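Hydroxyglutarate synthase (Oryza sativa, PDB 6W1K) catalyses the iron(II)-dependent decarboxylation and hydroxylation of 2-oxoadipate to D-2-hydroxyglutarate in the plastid, a step of lysine catabolism. Local coordinates at residues A[230-235]-A[300-305]; A[208-213]-A[238-243]; A[263-268]-A[304-309]. One frame throughout, in Å; residues are numbered along the deposited sequence.

The three contacts line one side of the 2-oxoadipate pocket, where nickel occupies the metal site. Interactions 1 and 2 meet in the antiparallel pairing of strands 232-233 and 239-243, where Lys232 N lies 2.8 Å from Gln241 O; their centres are about 11 Å apart. Interactions 1 and 3 share Glu304 and Ser305, and Ile302 CG2 packs 3.3 Å from Tyr265 OH. Strands 239-243 and 258-271 are neighbours in the same sheet, which ties interaction 2 to interaction 3: Gln241 NE2 probably donates to Glu267 OE2 at 2.7 Å, beside the metal. A second probable hydrogen bond, Ser243 OG to Ser305 OG at 2.6 Å, joins the sheet to the C-terminal segment.

Interaction 1 (A[230-235]-A[300-305]); sequences ILKVSP and DKIFES. With OOG (2-oxoadipic acid), chain F.
Lys301 meets strand 232-233 through the base of its side chain: its CB lies 3.8 Å from CE of Lys232, the two aliphatic chains crossing at about a right angle. Bends at chi2 (-72°) and chi4 then carry the Lys301 amine away from the strand to a salt bridge with OD2 of Asp300, whose hydrogen bond is weak. Lys232 is also bent at chi2 (71°), and its buried ammonium is held by the backbone carbonyls of Gly229 and Glu227. Ile302 next offers CG1 to the same CE at 4.3 Å, while its CD1 lies 4.0 Å from O3 of 2-oxoadipate. Helix 296-302 thus packs between a short strand at the sheet's margin and the substrate, forming part of the pocket wall in this glyoxalase-clan protein. Phe303 turns into the pocket: C3 of the ligand sits 3.6 Å above one ring face, offset toward the rim, and Phe92 meets the ring edge-to-face. Glu304, in the 3-10 segment, is salt-bridged to Lys95. Ser305 OG donates to Ile302 O at 2.9 Å, in the carbonyl plane on a lone pair; Ser305 N bonds to the same oxygen, and OG is also hydrogen-bonded to Ser243 OG.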
loop_
_atom_site.group_PDB
_atom_site.type_symbol
_atom_site.label_atom_id
_atom_site.label_comp_id
_atom_site.label_asym_id
_atom_site.label_seq_id
_atom_site.Cartn_x
_atom_site.Cartn_y
_atom_site.Cartn_z
ATOM N N ILE A 230 -3.080 13.057 12.749
ATOM C CA ILE A 230 -3.338 12.940 11.323
ATOM C C ILE A 230 -2.044 12.871 10.524
ATOM O O ILE A 230 -2.060 12.416 9.378
ATOM C CB ILE A 230 -4.221 14.097 10.822
ATOM C CG1 ILE A 230 -3.601 15.454 11.163
ATOM C CG2 ILE A 230 -5.645 13.992 11.439
ATOM C CD1 ILE A 230 -4.215 16.603 10.366
ATOM N N LEU A 231 -0.926 13.296 11.093
ATOM C CA LEU A 231 0.357 13.305 10.395
ATOM C C LEU A 231 1.350 12.465 11.188
ATOM O O LEU A 231 1.746 12.843 12.293
ATOM C CB LEU A 231 0.876 14.733 10.222
ATOM C CG LEU A 231 2.154 14.843 9.389
ATOM C CD1 LEU A 231 1.887 14.411 7.941
ATOM C CD2 LEU A 231 2.695 16.266 9.462
ATOM N N LYS A 232 1.750 11.336 10.620
ATOM C CA LYS A 232 2.766 10.482 11.217
ATOM C C LYS A 232 4.139 10.943 10.745
ATOM O O LYS A 232 4.407 10.968 9.538
ATOM C CB LYS A 232 2.534 9.022 10.821
ATOM C CG LYS A 232 1.360 8.362 11.545
ATOM C CD LYS A 232 0.027 8.905 11.075
ATOM C CE LYS A 232 -1.099 7.925 11.368
ATOM N NZ LYS A 232 -2.435 8.569 11.432
ATOM N N VAL A 233 5.014 11.235 11.690
ATOM C CA VAL A 233 6.340 11.760 11.405
ATOM C C VAL A 233 7.378 10.787 11.945
ATOM O O VAL A 233 7.342 10.420 13.128
ATOM C CB VAL A 233 6.547 13.156 12.023
ATOM C CG1 VAL A 233 7.980 13.595 11.791
ATOM C CG2 VAL A 233 5.545 14.165 11.466
ATOM N N SER A 234 8.283 10.443 11.017
ATOM C CA SER A 234 9.258 9.433 11.303
ATOM C C SER A 234 10.144 10.095 12.316
ATOM O O SER A 234 10.342 11.297 12.403
ATOM C CB SER A 234 10.063 8.962 10.204
ATOM O OG SER A 234 10.696 10.038 9.606
ATOM N N PRO A 235 10.971 9.354 13.287
ATOM C CA PRO A 235 11.854 9.906 14.322
ATOM C C PRO A 235 12.942 10.822 13.773
ATOM O O PRO A 235 13.359 11.751 14.468
ATOM C CB PRO A 235 12.441 8.651 14.986
ATOM C CG PRO A 235 11.429 7.594 14.765
ATOM C CD PRO A 235 10.828 7.889 13.401
ATOM N N ASP A 300 2.897 1.344 11.686
ATOM C CA ASP A 300 2.051 0.714 12.691
ATOM C C ASP A 300 0.706 1.413 12.793
ATOM O O ASP A 300 -0.322 0.755 12.933
ATOM C CB ASP A 300 2.750 0.704 14.055
ATOM C CG ASP A 300 2.051 -0.190 15.084
ATOM O OD1 ASP A 300 1.490 -1.244 14.716
ATOM O OD2 ASP A 300 2.077 0.158 16.286
ATOM N N LYS A 301 0.683 2.740 12.686
ATOM C CA LYS A 301 -0.559 3.483 12.857
ATOM C C LYS A 301 -1.343 3.600 11.555
ATOM O O LYS A 301 -2.576 3.690 11.575
ATOM C CB LYS A 301 -0.255 4.877 13.417
ATOM C CG LYS A 301 0.516 4.884 14.754
ATOM C CD LYS A 301 -0.393 4.432 15.925
ATOM C CE LYS A 301 0.383 4.286 17.257
ATOM N NZ LYS A 301 0.493 2.859 17.708
ATOM N N ILE A 302 -0.655 3.554 10.421
ATOM C CA ILE A 302 -1.330 3.646 9.132
ATOM C C ILE A 302 -2.104 2.370 8.848
ATOM O O ILE A 302 -3.150 2.419 8.191
ATOM C CB ILE A 302 -0.302 3.954 8.022
ATOM C CG1 ILE A 302 0.295 5.342 8.249
ATOM C CG2 ILE A 302 -0.930 3.908 6.628
ATOM C CD1 ILE A 302 1.505 5.656 7.374
ATOM N N PHE A 303 -1.641 1.218 9.374
ATOM C CA PHE A 303 -2.405 -0.026 9.240
ATOM C C PHE A 303 -3.841 0.156 9.730
ATOM O O PHE A 303 -4.751 -0.555 9.294
ATOM C CB PHE A 303 -1.772 -1.182 10.048
ATOM C CG PHE A 303 -0.653 -1.903 9.336
ATOM C CD1 PHE A 303 -0.886 -2.591 8.146
ATOM C CD2 PHE A 303 0.626 -1.906 9.865
ATOM C CE1 PHE A 303 0.143 -3.249 7.493
ATOM C CE2 PHE A 303 1.671 -2.555 9.207
ATOM C CZ PHE A 303 1.426 -3.231 8.021
ATOM N N GLU A 304 -4.048 1.076 10.660
ATOM C CA GLU A 304 -5.339 1.232 11.296
ATOM C C GLU A 304 -6.315 2.071 10.478
ATOM O O GLU A 304 -7.465 2.265 10.910
ATOM C CB GLU A 304 -5.125 1.810 12.698
ATOM C CG GLU A 304 -4.351 0.831 13.597
ATOM C CD GLU A 304 -4.258 1.265 15.042
ATOM O OE1 GLU A 304 -5.247 1.840 15.550
ATOM O OE2 GLU A 304 -3.191 1.020 15.663
ATOM N N SER A 305 -5.919 2.513 9.289
ATOM C CA SER A 305 -6.856 3.180 8.394
ATOM C C SER A 305 -8.039 2.292 8.046
ATOM O O SER A 305 -9.107 2.810 7.705
ATOM C CB SER A 305 -6.131 3.604 7.126
ATOM O OG SER A 305 -5.037 4.452 7.455
HETATM C C2 OOG F . 0.272 -0.988 4.966
HETATM C C3 OOG F . 0.476 0.107 6.015
HETATM C C4 OOG F . 1.951 0.522 6.065
HETATM C C6 OOG F . 3.270 2.638 5.174
HETATM O O4 OOG F . 4.095 2.584 6.120
HETATM O O3 OOG F . 3.245 3.642 4.429
HETATM C C5 OOG F . 2.301 1.487 4.932
HETATM C C1 OOG F . -1.136 -1.596 5.038
HETATM O O1 OOG F . -1.358 -2.642 4.533
HETATM O O2 OOG F . -2.182 -0.940 5.688
HETATM O O5 OOG F . 1.829 1.350 3.860
#

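Interaction 2 (A[208-213]-A[238-243]); sequences RSINKF and LLQQSS. With OOG (2-oxoadipic acid), chain F; SO4 (sulfate ion), chain H.
Ile210 puts its CD1 methyl onto strand 239-243, 3.3 Å from the backbone oxygen Gln240 O and 3.9 Å from the hydroxyl Ser242 OG. CG1 lies anti to the backbone N (chi1 -168°) and chi2 is also extended, which carries the methyl across to the strand. The CG2 branch meets the amide end of Gln240, 3.8 Å from OE1. That oxygen accepts from a water at 2.6 Å, which takes a weak bond from Asn211 ND2, while Gln240 NE2 is bonded to Gly237 O. In the next shell, Ser242 OG pairs with Asn214 OD1 on the same helix, and Ile210 N at the helix start bonds to Glu270 OE1. An alanine in place of the isoleucine would lose both branches beyond CB and is likely to open a gap against the strand and the Gln240 amide. This is helix-on-sheet packing, and the strand's other side faces the active site. There Gln241, pointing away from the helix, brings NE2 to 2.7 Å from O3 of 2-oxoadipate in a weak, bent bond (127°) and also to Glu267 OE2. With OE1 bonded to Asn298, the amide is probably held in one rotation, its N-H groups toward substrate carboxylate and metal-binding glutamate.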
loop_
_atom_site.group_PDB
_atom_site.type_symbol
_atom_site.label_atom_id
_atom_site.label_comp_id
_atom_site.label_asym_id
_atom_site.label_seq_id
_atom_site.Cartn_x
_atom_site.Cartn_y
_atom_site.Cartn_z
ATOM N N ARG A 208 1.811 20.683 -2.258
ATOM C CA ARG A 208 3.013 19.860 -2.182
ATOM C C ARG A 208 3.534 19.736 -0.751
ATOM O O ARG A 208 4.225 18.761 -0.436
ATOM C CB ARG A 208 4.104 20.441 -3.085
ATOM C CG ARG A 208 4.761 21.701 -2.555
ATOM C CD ARG A 208 5.757 22.214 -3.602
ATOM N NE ARG A 208 6.483 23.392 -3.150
ATOM C CZ ARG A 208 5.996 24.624 -3.175
ATOM N NH1 ARG A 208 4.774 24.850 -3.633
ATOM N NH2 ARG A 208 6.730 25.634 -2.734
ATOM N N SER A 209 3.237 20.700 0.114
ATOM C CA SER A 209 3.508 20.540 1.533
ATOM C C SER A 209 2.397 19.709 2.170
ATOM O O SER A 209 1.212 20.008 1.991
ATOM C CB SER A 209 3.614 21.900 2.221
ATOM O OG SER A 209 3.635 21.718 3.626
ATOM N N ILE A 210 2.780 18.669 2.913
ATOM C CA ILE A 210 1.778 17.684 3.332
ATOM C C ILE A 210 0.799 18.288 4.335
ATOM O O ILE A 210 -0.376 17.897 4.381
ATOM C CB ILE A 210 2.466 16.423 3.893
ATOM C CG1 ILE A 210 1.426 15.301 4.054
ATOM C CG2 ILE A 210 3.210 16.748 5.153
ATOM C CD1 ILE A 210 2.049 13.909 4.075
ATOM N N ASN A 211 1.242 19.250 5.142
ATOM C CA ASN A 211 0.323 19.893 6.075
ATOM C C ASN A 211 -0.762 20.656 5.329
ATOM O O ASN A 211 -1.944 20.599 5.700
ATOM C CB ASN A 211 1.083 20.816 7.021
ATOM C CG ASN A 211 1.684 20.075 8.206
ATOM O OD1 ASN A 211 1.052 19.187 8.785
ATOM N ND2 ASN A 211 2.910 20.440 8.575
ATOM N N LYS A 212 -0.381 21.319 4.250
ATOM C CA LYS A 212 -1.324 22.016 3.359
ATOM C C LYS A 212 -2.175 20.959 2.658
ATOM O O LYS A 212 -3.363 21.164 2.531
ATOM C CB LYS A 212 -0.590 22.848 2.312
ATOM C CG LYS A 212 -0.579 24.341 2.571
ATOM C CD LYS A 212 0.440 24.751 3.585
ATOM C CE LYS A 212 0.544 26.256 3.739
ATOM N NZ LYS A 212 1.166 26.886 2.553
ATOM N N PHE A 213 -1.568 19.857 2.224
ATOM C CA PHE A 213 -2.306 18.788 1.563
ATOM C C PHE A 213 -3.396 18.228 2.478
ATOM O O PHE A 213 -4.542 18.052 2.062
ATOM C CB PHE A 213 -1.368 17.655 1.132
ATOM C CG PHE A 213 -2.034 16.654 0.236
ATOM C CD1 PHE A 213 -1.893 16.745 -1.142
ATOM C CD2 PHE A 213 -2.845 15.638 0.763
ATOM C CE1 PHE A 213 -2.523 15.857 -1.974
ATOM C CE2 PHE A 213 -3.494 14.763 -0.073
ATOM C CZ PHE A 213 -3.315 14.858 -1.449
ATOM N N LEU A 238 12.040 13.020 8.558
ATOM C CA LEU A 238 12.149 13.104 7.103
ATOM C C LEU A 238 11.053 12.369 6.343
ATOM O O LEU A 238 10.884 12.612 5.140
ATOM C CB LEU A 238 13.511 12.551 6.661
ATOM C CG LEU A 238 14.691 13.186 7.408
ATOM C CD1 LEU A 238 16.012 12.604 6.915
ATOM C CD2 LEU A 238 14.704 14.715 7.296
ATOM N N LEU A 239 10.302 11.489 6.997
ATOM C CA LEU A 239 9.204 10.786 6.356
ATOM C C LEU A 239 7.927 11.143 7.101
ATOM O O LEU A 239 7.786 10.827 8.289
ATOM C CB LEU A 239 9.448 9.285 6.347
ATOM C CG LEU A 239 8.274 8.469 5.791
ATOM C CD1 LEU A 239 7.986 8.815 4.307
ATOM C CD2 LEU A 239 8.604 6.976 5.966
ATOM N N GLN A 240 7.017 11.820 6.410
ATOM C CA GLN A 240 5.771 12.299 6.995
ATOM C C GLN A 240 4.607 11.758 6.177
ATOM O O GLN A 240 4.567 11.917 4.951
ATOM C CB GLN A 240 5.760 13.831 7.048
ATOM C CG GLN A 240 7.083 14.421 7.515
ATOM C CD GLN A 240 6.986 15.895 7.912
ATOM O OE1 GLN A 240 5.971 16.553 7.685
ATOM N NE2 GLN A 240 8.060 16.416 8.499
ATOM N N GLN A 241 3.662 11.109 6.851
ATOM C CA GLN A 241 2.640 10.344 6.144
ATOM C C GLN A 241 1.279 10.601 6.753
ATOM O O GLN A 241 1.158 10.786 7.968
ATOM C CB GLN A 241 2.956 8.864 6.184
ATOM C CG GLN A 241 4.242 8.469 5.475
ATOM C CD GLN A 241 4.608 7.027 5.754
ATOM O OE1 GLN A 241 5.361 6.719 6.681
ATOM N NE2 GLN A 241 4.082 6.132 4.937
ATOM N N SER A 242 0.267 10.664 5.890
ATOM C CA SER A 242 -1.133 10.735 6.303
ATOM C C SER A 242 -1.936 9.819 5.387
ATOM O O SER A 242 -1.457 9.396 4.329
ATOM C CB SER A 242 -1.657 12.172 6.262
ATOM O OG SER A 242 -1.514 12.713 4.968
ATOM N N SER A 243 -3.163 9.497 5.799
ATOM C CA SER A 243 -3.979 8.528 5.072
ATOM C C SER A 243 -5.449 8.799 5.364
ATOM O O SER A 243 -5.792 9.292 6.437
ATOM C CB SER A 243 -3.675 7.075 5.455
ATOM O OG SER A 243 -4.032 6.799 6.788
HETATM C C2 OOG F . 0.272 -0.988 4.966
HETATM C C3 OOG F . 0.476 0.107 6.015
HETATM C C4 OOG F . 1.951 0.522 6.065
HETATM C C6 OOG F . 3.270 2.638 5.174
HETATM O O4 OOG F . 4.095 2.584 6.120
HETATM O O3 OOG F . 3.245 3.642 4.429
HETATM C C5 OOG F . 2.301 1.487 4.932
HETATM C C1 OOG F . -1.136 -1.596 5.038
HETATM O O1 OOG F . -1.358 -2.642 4.533
HETATM O O2 OOG F . -2.182 -0.940 5.688
HETATM O O5 OOG F . 1.829 1.350 3.860
HETATM S S SO4 H . 3.715 28.462 -3.209
HETATM O O1 SO4 H . 5.169 28.539 -3.354
HETATM O O2 SO4 H . 3.135 27.857 -4.406
HETATM O O3 SO4 H . 3.383 27.661 -2.030
HETATM O O4 SO4 H . 3.182 29.815 -3.053
HETATM O O HOH W 1 5.462 18.659 9.189
#

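Interaction 3 (A[263-268]-A[304-309]); sequences RSYIEF and ESTSND. With NI (nickel (II) ion), chain E; OOG (2-oxoadipic acid), chain F.
Ser305 CB stands over the middle of the Tyr265 ring in a CH-pi contact, 3.5 Å from the centroid and only 6° off the ring normal. Thr306, in the same 3-10 segment, comes instead to the ring's edge, its CG2 3.9 Å from CD1, and the same methyl lies 3.6 Å from Arg263 O. With chi1 at 63°, CG of Tyr265 lies between its backbone N and carbonyl carbon, and the ring rises from strand 258-271 toward the substrate. Two hydrogen bonds close the 304-307 backbone, Ser307 N and OG both donating to Glu304 O, the hydroxyl at 2.8 Å on a lone pair; Ser307 is also the N-cap of helix 308-311. A third runs from Tyr265 OH, at 2.8 Å, to O2 of the distal carboxylate of 2-oxoadipate, which lies in the ring plane; Arg63 also binds this ligand. Metal coordination comes from the same strand: Glu267 OE1 binds nickel at 1.9 Å beside His59 and His195, nickel occupying the site of the Fe(2+) cofactor. Chelation by ligand O3 and O5 at one end, with the bond from Tyr265, whose ring Ser305 covers on one face, at the other, probably fixes both the position and the chain length of the bound 2-oxo acid.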
loop_
_atom_site.group_PDB
_atom_site.type_symbol
_atom_site.label_atom_id
_atom_site.label_comp_id
_atom_site.label_asym_id
_atom_site.label_seq_id
_atom_site.Cartn_x
_atom_site.Cartn_y
_atom_site.Cartn_z
ATOM N N ARG A 263 -13.002 -1.686 2.610
ATOM C CA ARG A 263 -12.220 -1.769 1.383
ATOM C C ARG A 263 -10.887 -1.057 1.644
ATOM O O ARG A 263 -10.261 -1.266 2.698
ATOM C CB ARG A 263 -13.004 -1.199 0.199
ATOM C CG ARG A 263 -14.253 -2.041 -0.180
ATOM C CD ARG A 263 -13.874 -3.433 -0.636
ATOM N NE ARG A 263 -14.883 -4.088 -1.451
ATOM C CZ ARG A 263 -14.839 -5.375 -1.787
ATOM N NH1 ARG A 263 -13.843 -6.146 -1.353
ATOM N NH2 ARG A 263 -15.791 -5.894 -2.544
ATOM N N SER A 264 -10.431 -0.247 0.708
ATOM C CA SER A 264 -9.079 0.297 0.746
ATOM C C SER A 264 -9.126 1.785 1.042
ATOM O O SER A 264 -10.184 2.381 1.249
ATOM C CB SER A 264 -8.369 0.007 -0.568
ATOM O OG SER A 264 -8.263 -1.394 -0.747
ATOM N N TYR A 265 -7.944 2.388 1.086
ATOM C CA TYR A 265 -7.803 3.787 1.436
ATOM C C TYR A 265 -6.709 4.360 0.561
ATOM O O TYR A 265 -6.176 3.676 -0.319
ATOM C CB TYR A 265 -7.494 3.972 2.920
ATOM C CG TYR A 265 -6.173 3.382 3.419
ATOM C CD1 TYR A 265 -6.106 2.070 3.851
ATOM C CD2 TYR A 265 -5.016 4.145 3.492
ATOM C CE1 TYR A 265 -4.948 1.522 4.328
ATOM C CE2 TYR A 265 -3.833 3.592 3.970
ATOM C CZ TYR A 265 -3.816 2.273 4.383
ATOM O OH TYR A 265 -2.675 1.683 4.871
ATOM N N ILE A 266 -6.399 5.634 0.759
ATOM C CA ILE A 266 -5.321 6.276 0.017
ATOM C C ILE A 266 -4.420 7.008 1.003
ATOM O O ILE A 266 -4.889 7.571 1.999
ATOM C CB ILE A 266 -5.868 7.221 -1.086
ATOM C CG1 ILE A 266 -4.706 7.780 -1.922
ATOM C CG2 ILE A 266 -6.711 8.374 -0.515
ATOM C CD1 ILE A 266 -5.122 8.450 -3.274
ATOM N N GLU A 267 -3.117 6.982 0.736
ATOM C CA GLU A 267 -2.126 7.604 1.597
ATOM C C GLU A 267 -1.453 8.754 0.847
ATOM O O GLU A 267 -1.506 8.848 -0.390
ATOM C CB GLU A 267 -1.118 6.545 2.080
ATOM C CG GLU A 267 -0.028 7.061 2.972
ATOM C CD GLU A 267 1.151 6.096 3.063
ATOM O OE1 GLU A 267 0.906 4.887 3.207
ATOM O OE2 GLU A 267 2.325 6.538 2.984
ATOM N N PHE A 268 -0.906 9.686 1.634
ATOM C CA PHE A 268 -0.133 10.829 1.152
ATOM C C PHE A 268 1.176 10.887 1.931
ATOM O O PHE A 268 1.185 10.740 3.159
ATOM C CB PHE A 268 -0.936 12.121 1.305
ATOM C CG PHE A 268 -2.421 11.908 1.202
ATOM C CD1 PHE A 268 -3.018 11.617 -0.019
ATOM C CD2 PHE A 268 -3.222 12.012 2.333
ATOM C CE1 PHE A 268 -4.398 11.428 -0.110
ATOM C CE2 PHE A 268 -4.591 11.825 2.258
ATOM C CZ PHE A 268 -5.184 11.522 1.041
ATOM N N GLU A 304 -4.048 1.076 10.660
ATOM C CA GLU A 304 -5.339 1.232 11.296
ATOM C C GLU A 304 -6.315 2.071 10.478
ATOM O O GLU A 304 -7.465 2.265 10.910
ATOM C CB GLU A 304 -5.125 1.810 12.698
ATOM C CG GLU A 304 -4.351 0.831 13.597
ATOM C CD GLU A 304 -4.258 1.265 15.042
ATOM O OE1 GLU A 304 -5.247 1.840 15.550
ATOM O OE2 GLU A 304 -3.191 1.020 15.663
ATOM N N SER A 305 -5.919 2.513 9.289
ATOM C CA SER A 305 -6.856 3.180 8.394
ATOM C C SER A 305 -8.039 2.292 8.046
ATOM O O SER A 305 -9.107 2.810 7.705
ATOM C CB SER A 305 -6.131 3.604 7.126
ATOM O OG SER A 305 -5.037 4.452 7.455
ATOM N N THR A 306 -7.887 0.980 8.143
ATOM C CA THR A 306 -8.969 0.066 7.849
ATOM C C THR A 306 -9.657 -0.449 9.101
ATOM O O THR A 306 -10.594 -1.253 8.978
ATOM C CB THR A 306 -8.463 -1.138 7.031
ATOM O OG1 THR A 306 -7.290 -1.693 7.647
ATOM C CG2 THR A 306 -8.170 -0.755 5.582
ATOM N N SER A 307 -9.233 -0.000 10.287
ATOM C CA SER A 307 -9.765 -0.543 11.533
ATOM C C SER A 307 -11.177 -0.047 11.801
ATOM O O SER A 307 -11.563 1.059 11.416
ATOM C CB SER A 307 -8.898 -0.156 12.735
ATOM O OG SER A 307 -8.995 1.238 13.024
ATOM N N ASN A 308 -11.930 -0.851 12.548
ATOM C CA ASN A 308 -13.326 -0.504 12.797
ATOM C C ASN A 308 -13.432 0.794 13.586
ATOM O O ASN A 308 -14.372 1.574 13.378
ATOM C CB ASN A 308 -14.023 -1.646 13.523
ATOM C CG ASN A 308 -15.521 -1.501 13.513
ATOM O OD1 ASN A 308 -16.140 -1.321 14.564
ATOM N ND2 ASN A 308 -16.124 -1.573 12.321
ATOM N N ASP A 309 -12.471 1.058 14.474
ATOM C CA ASP A 309 -12.538 2.281 15.273
ATOM C C ASP A 309 -12.399 3.526 14.402
ATOM O O ASP A 309 -13.095 4.523 14.618
ATOM C CB ASP A 309 -11.460 2.274 16.355
ATOM C CG ASP A 309 -11.698 3.340 17.427
ATOM O OD1 ASP A 309 -12.790 3.348 18.061
ATOM O OD2 ASP A 309 -10.783 4.168 17.642
HETATM NI NI NI E . 1.632 3.178 2.786
HETATM C C2 OOG F . 0.272 -0.988 4.966
HETATM C C3 OOG F . 0.476 0.107 6.015
HETATM C C4 OOG F . 1.951 0.522 6.065
HETATM C C6 OOG F . 3.270 2.638 5.174
HETATM O O4 OOG F . 4.095 2.584 6.120
HETATM O O3 OOG F . 3.245 3.642 4.429
HETATM C C5 OOG F . 2.301 1.487 4.932
HETATM C C1 OOG F . -1.136 -1.596 5.038
HETATM O O1 OOG F . -1.358 -2.642 4.533
HETATM O O2 OOG F . -2.182 -0.940 5.688
HETATM O O5 OOG F . 1.829 1.350 3.860
#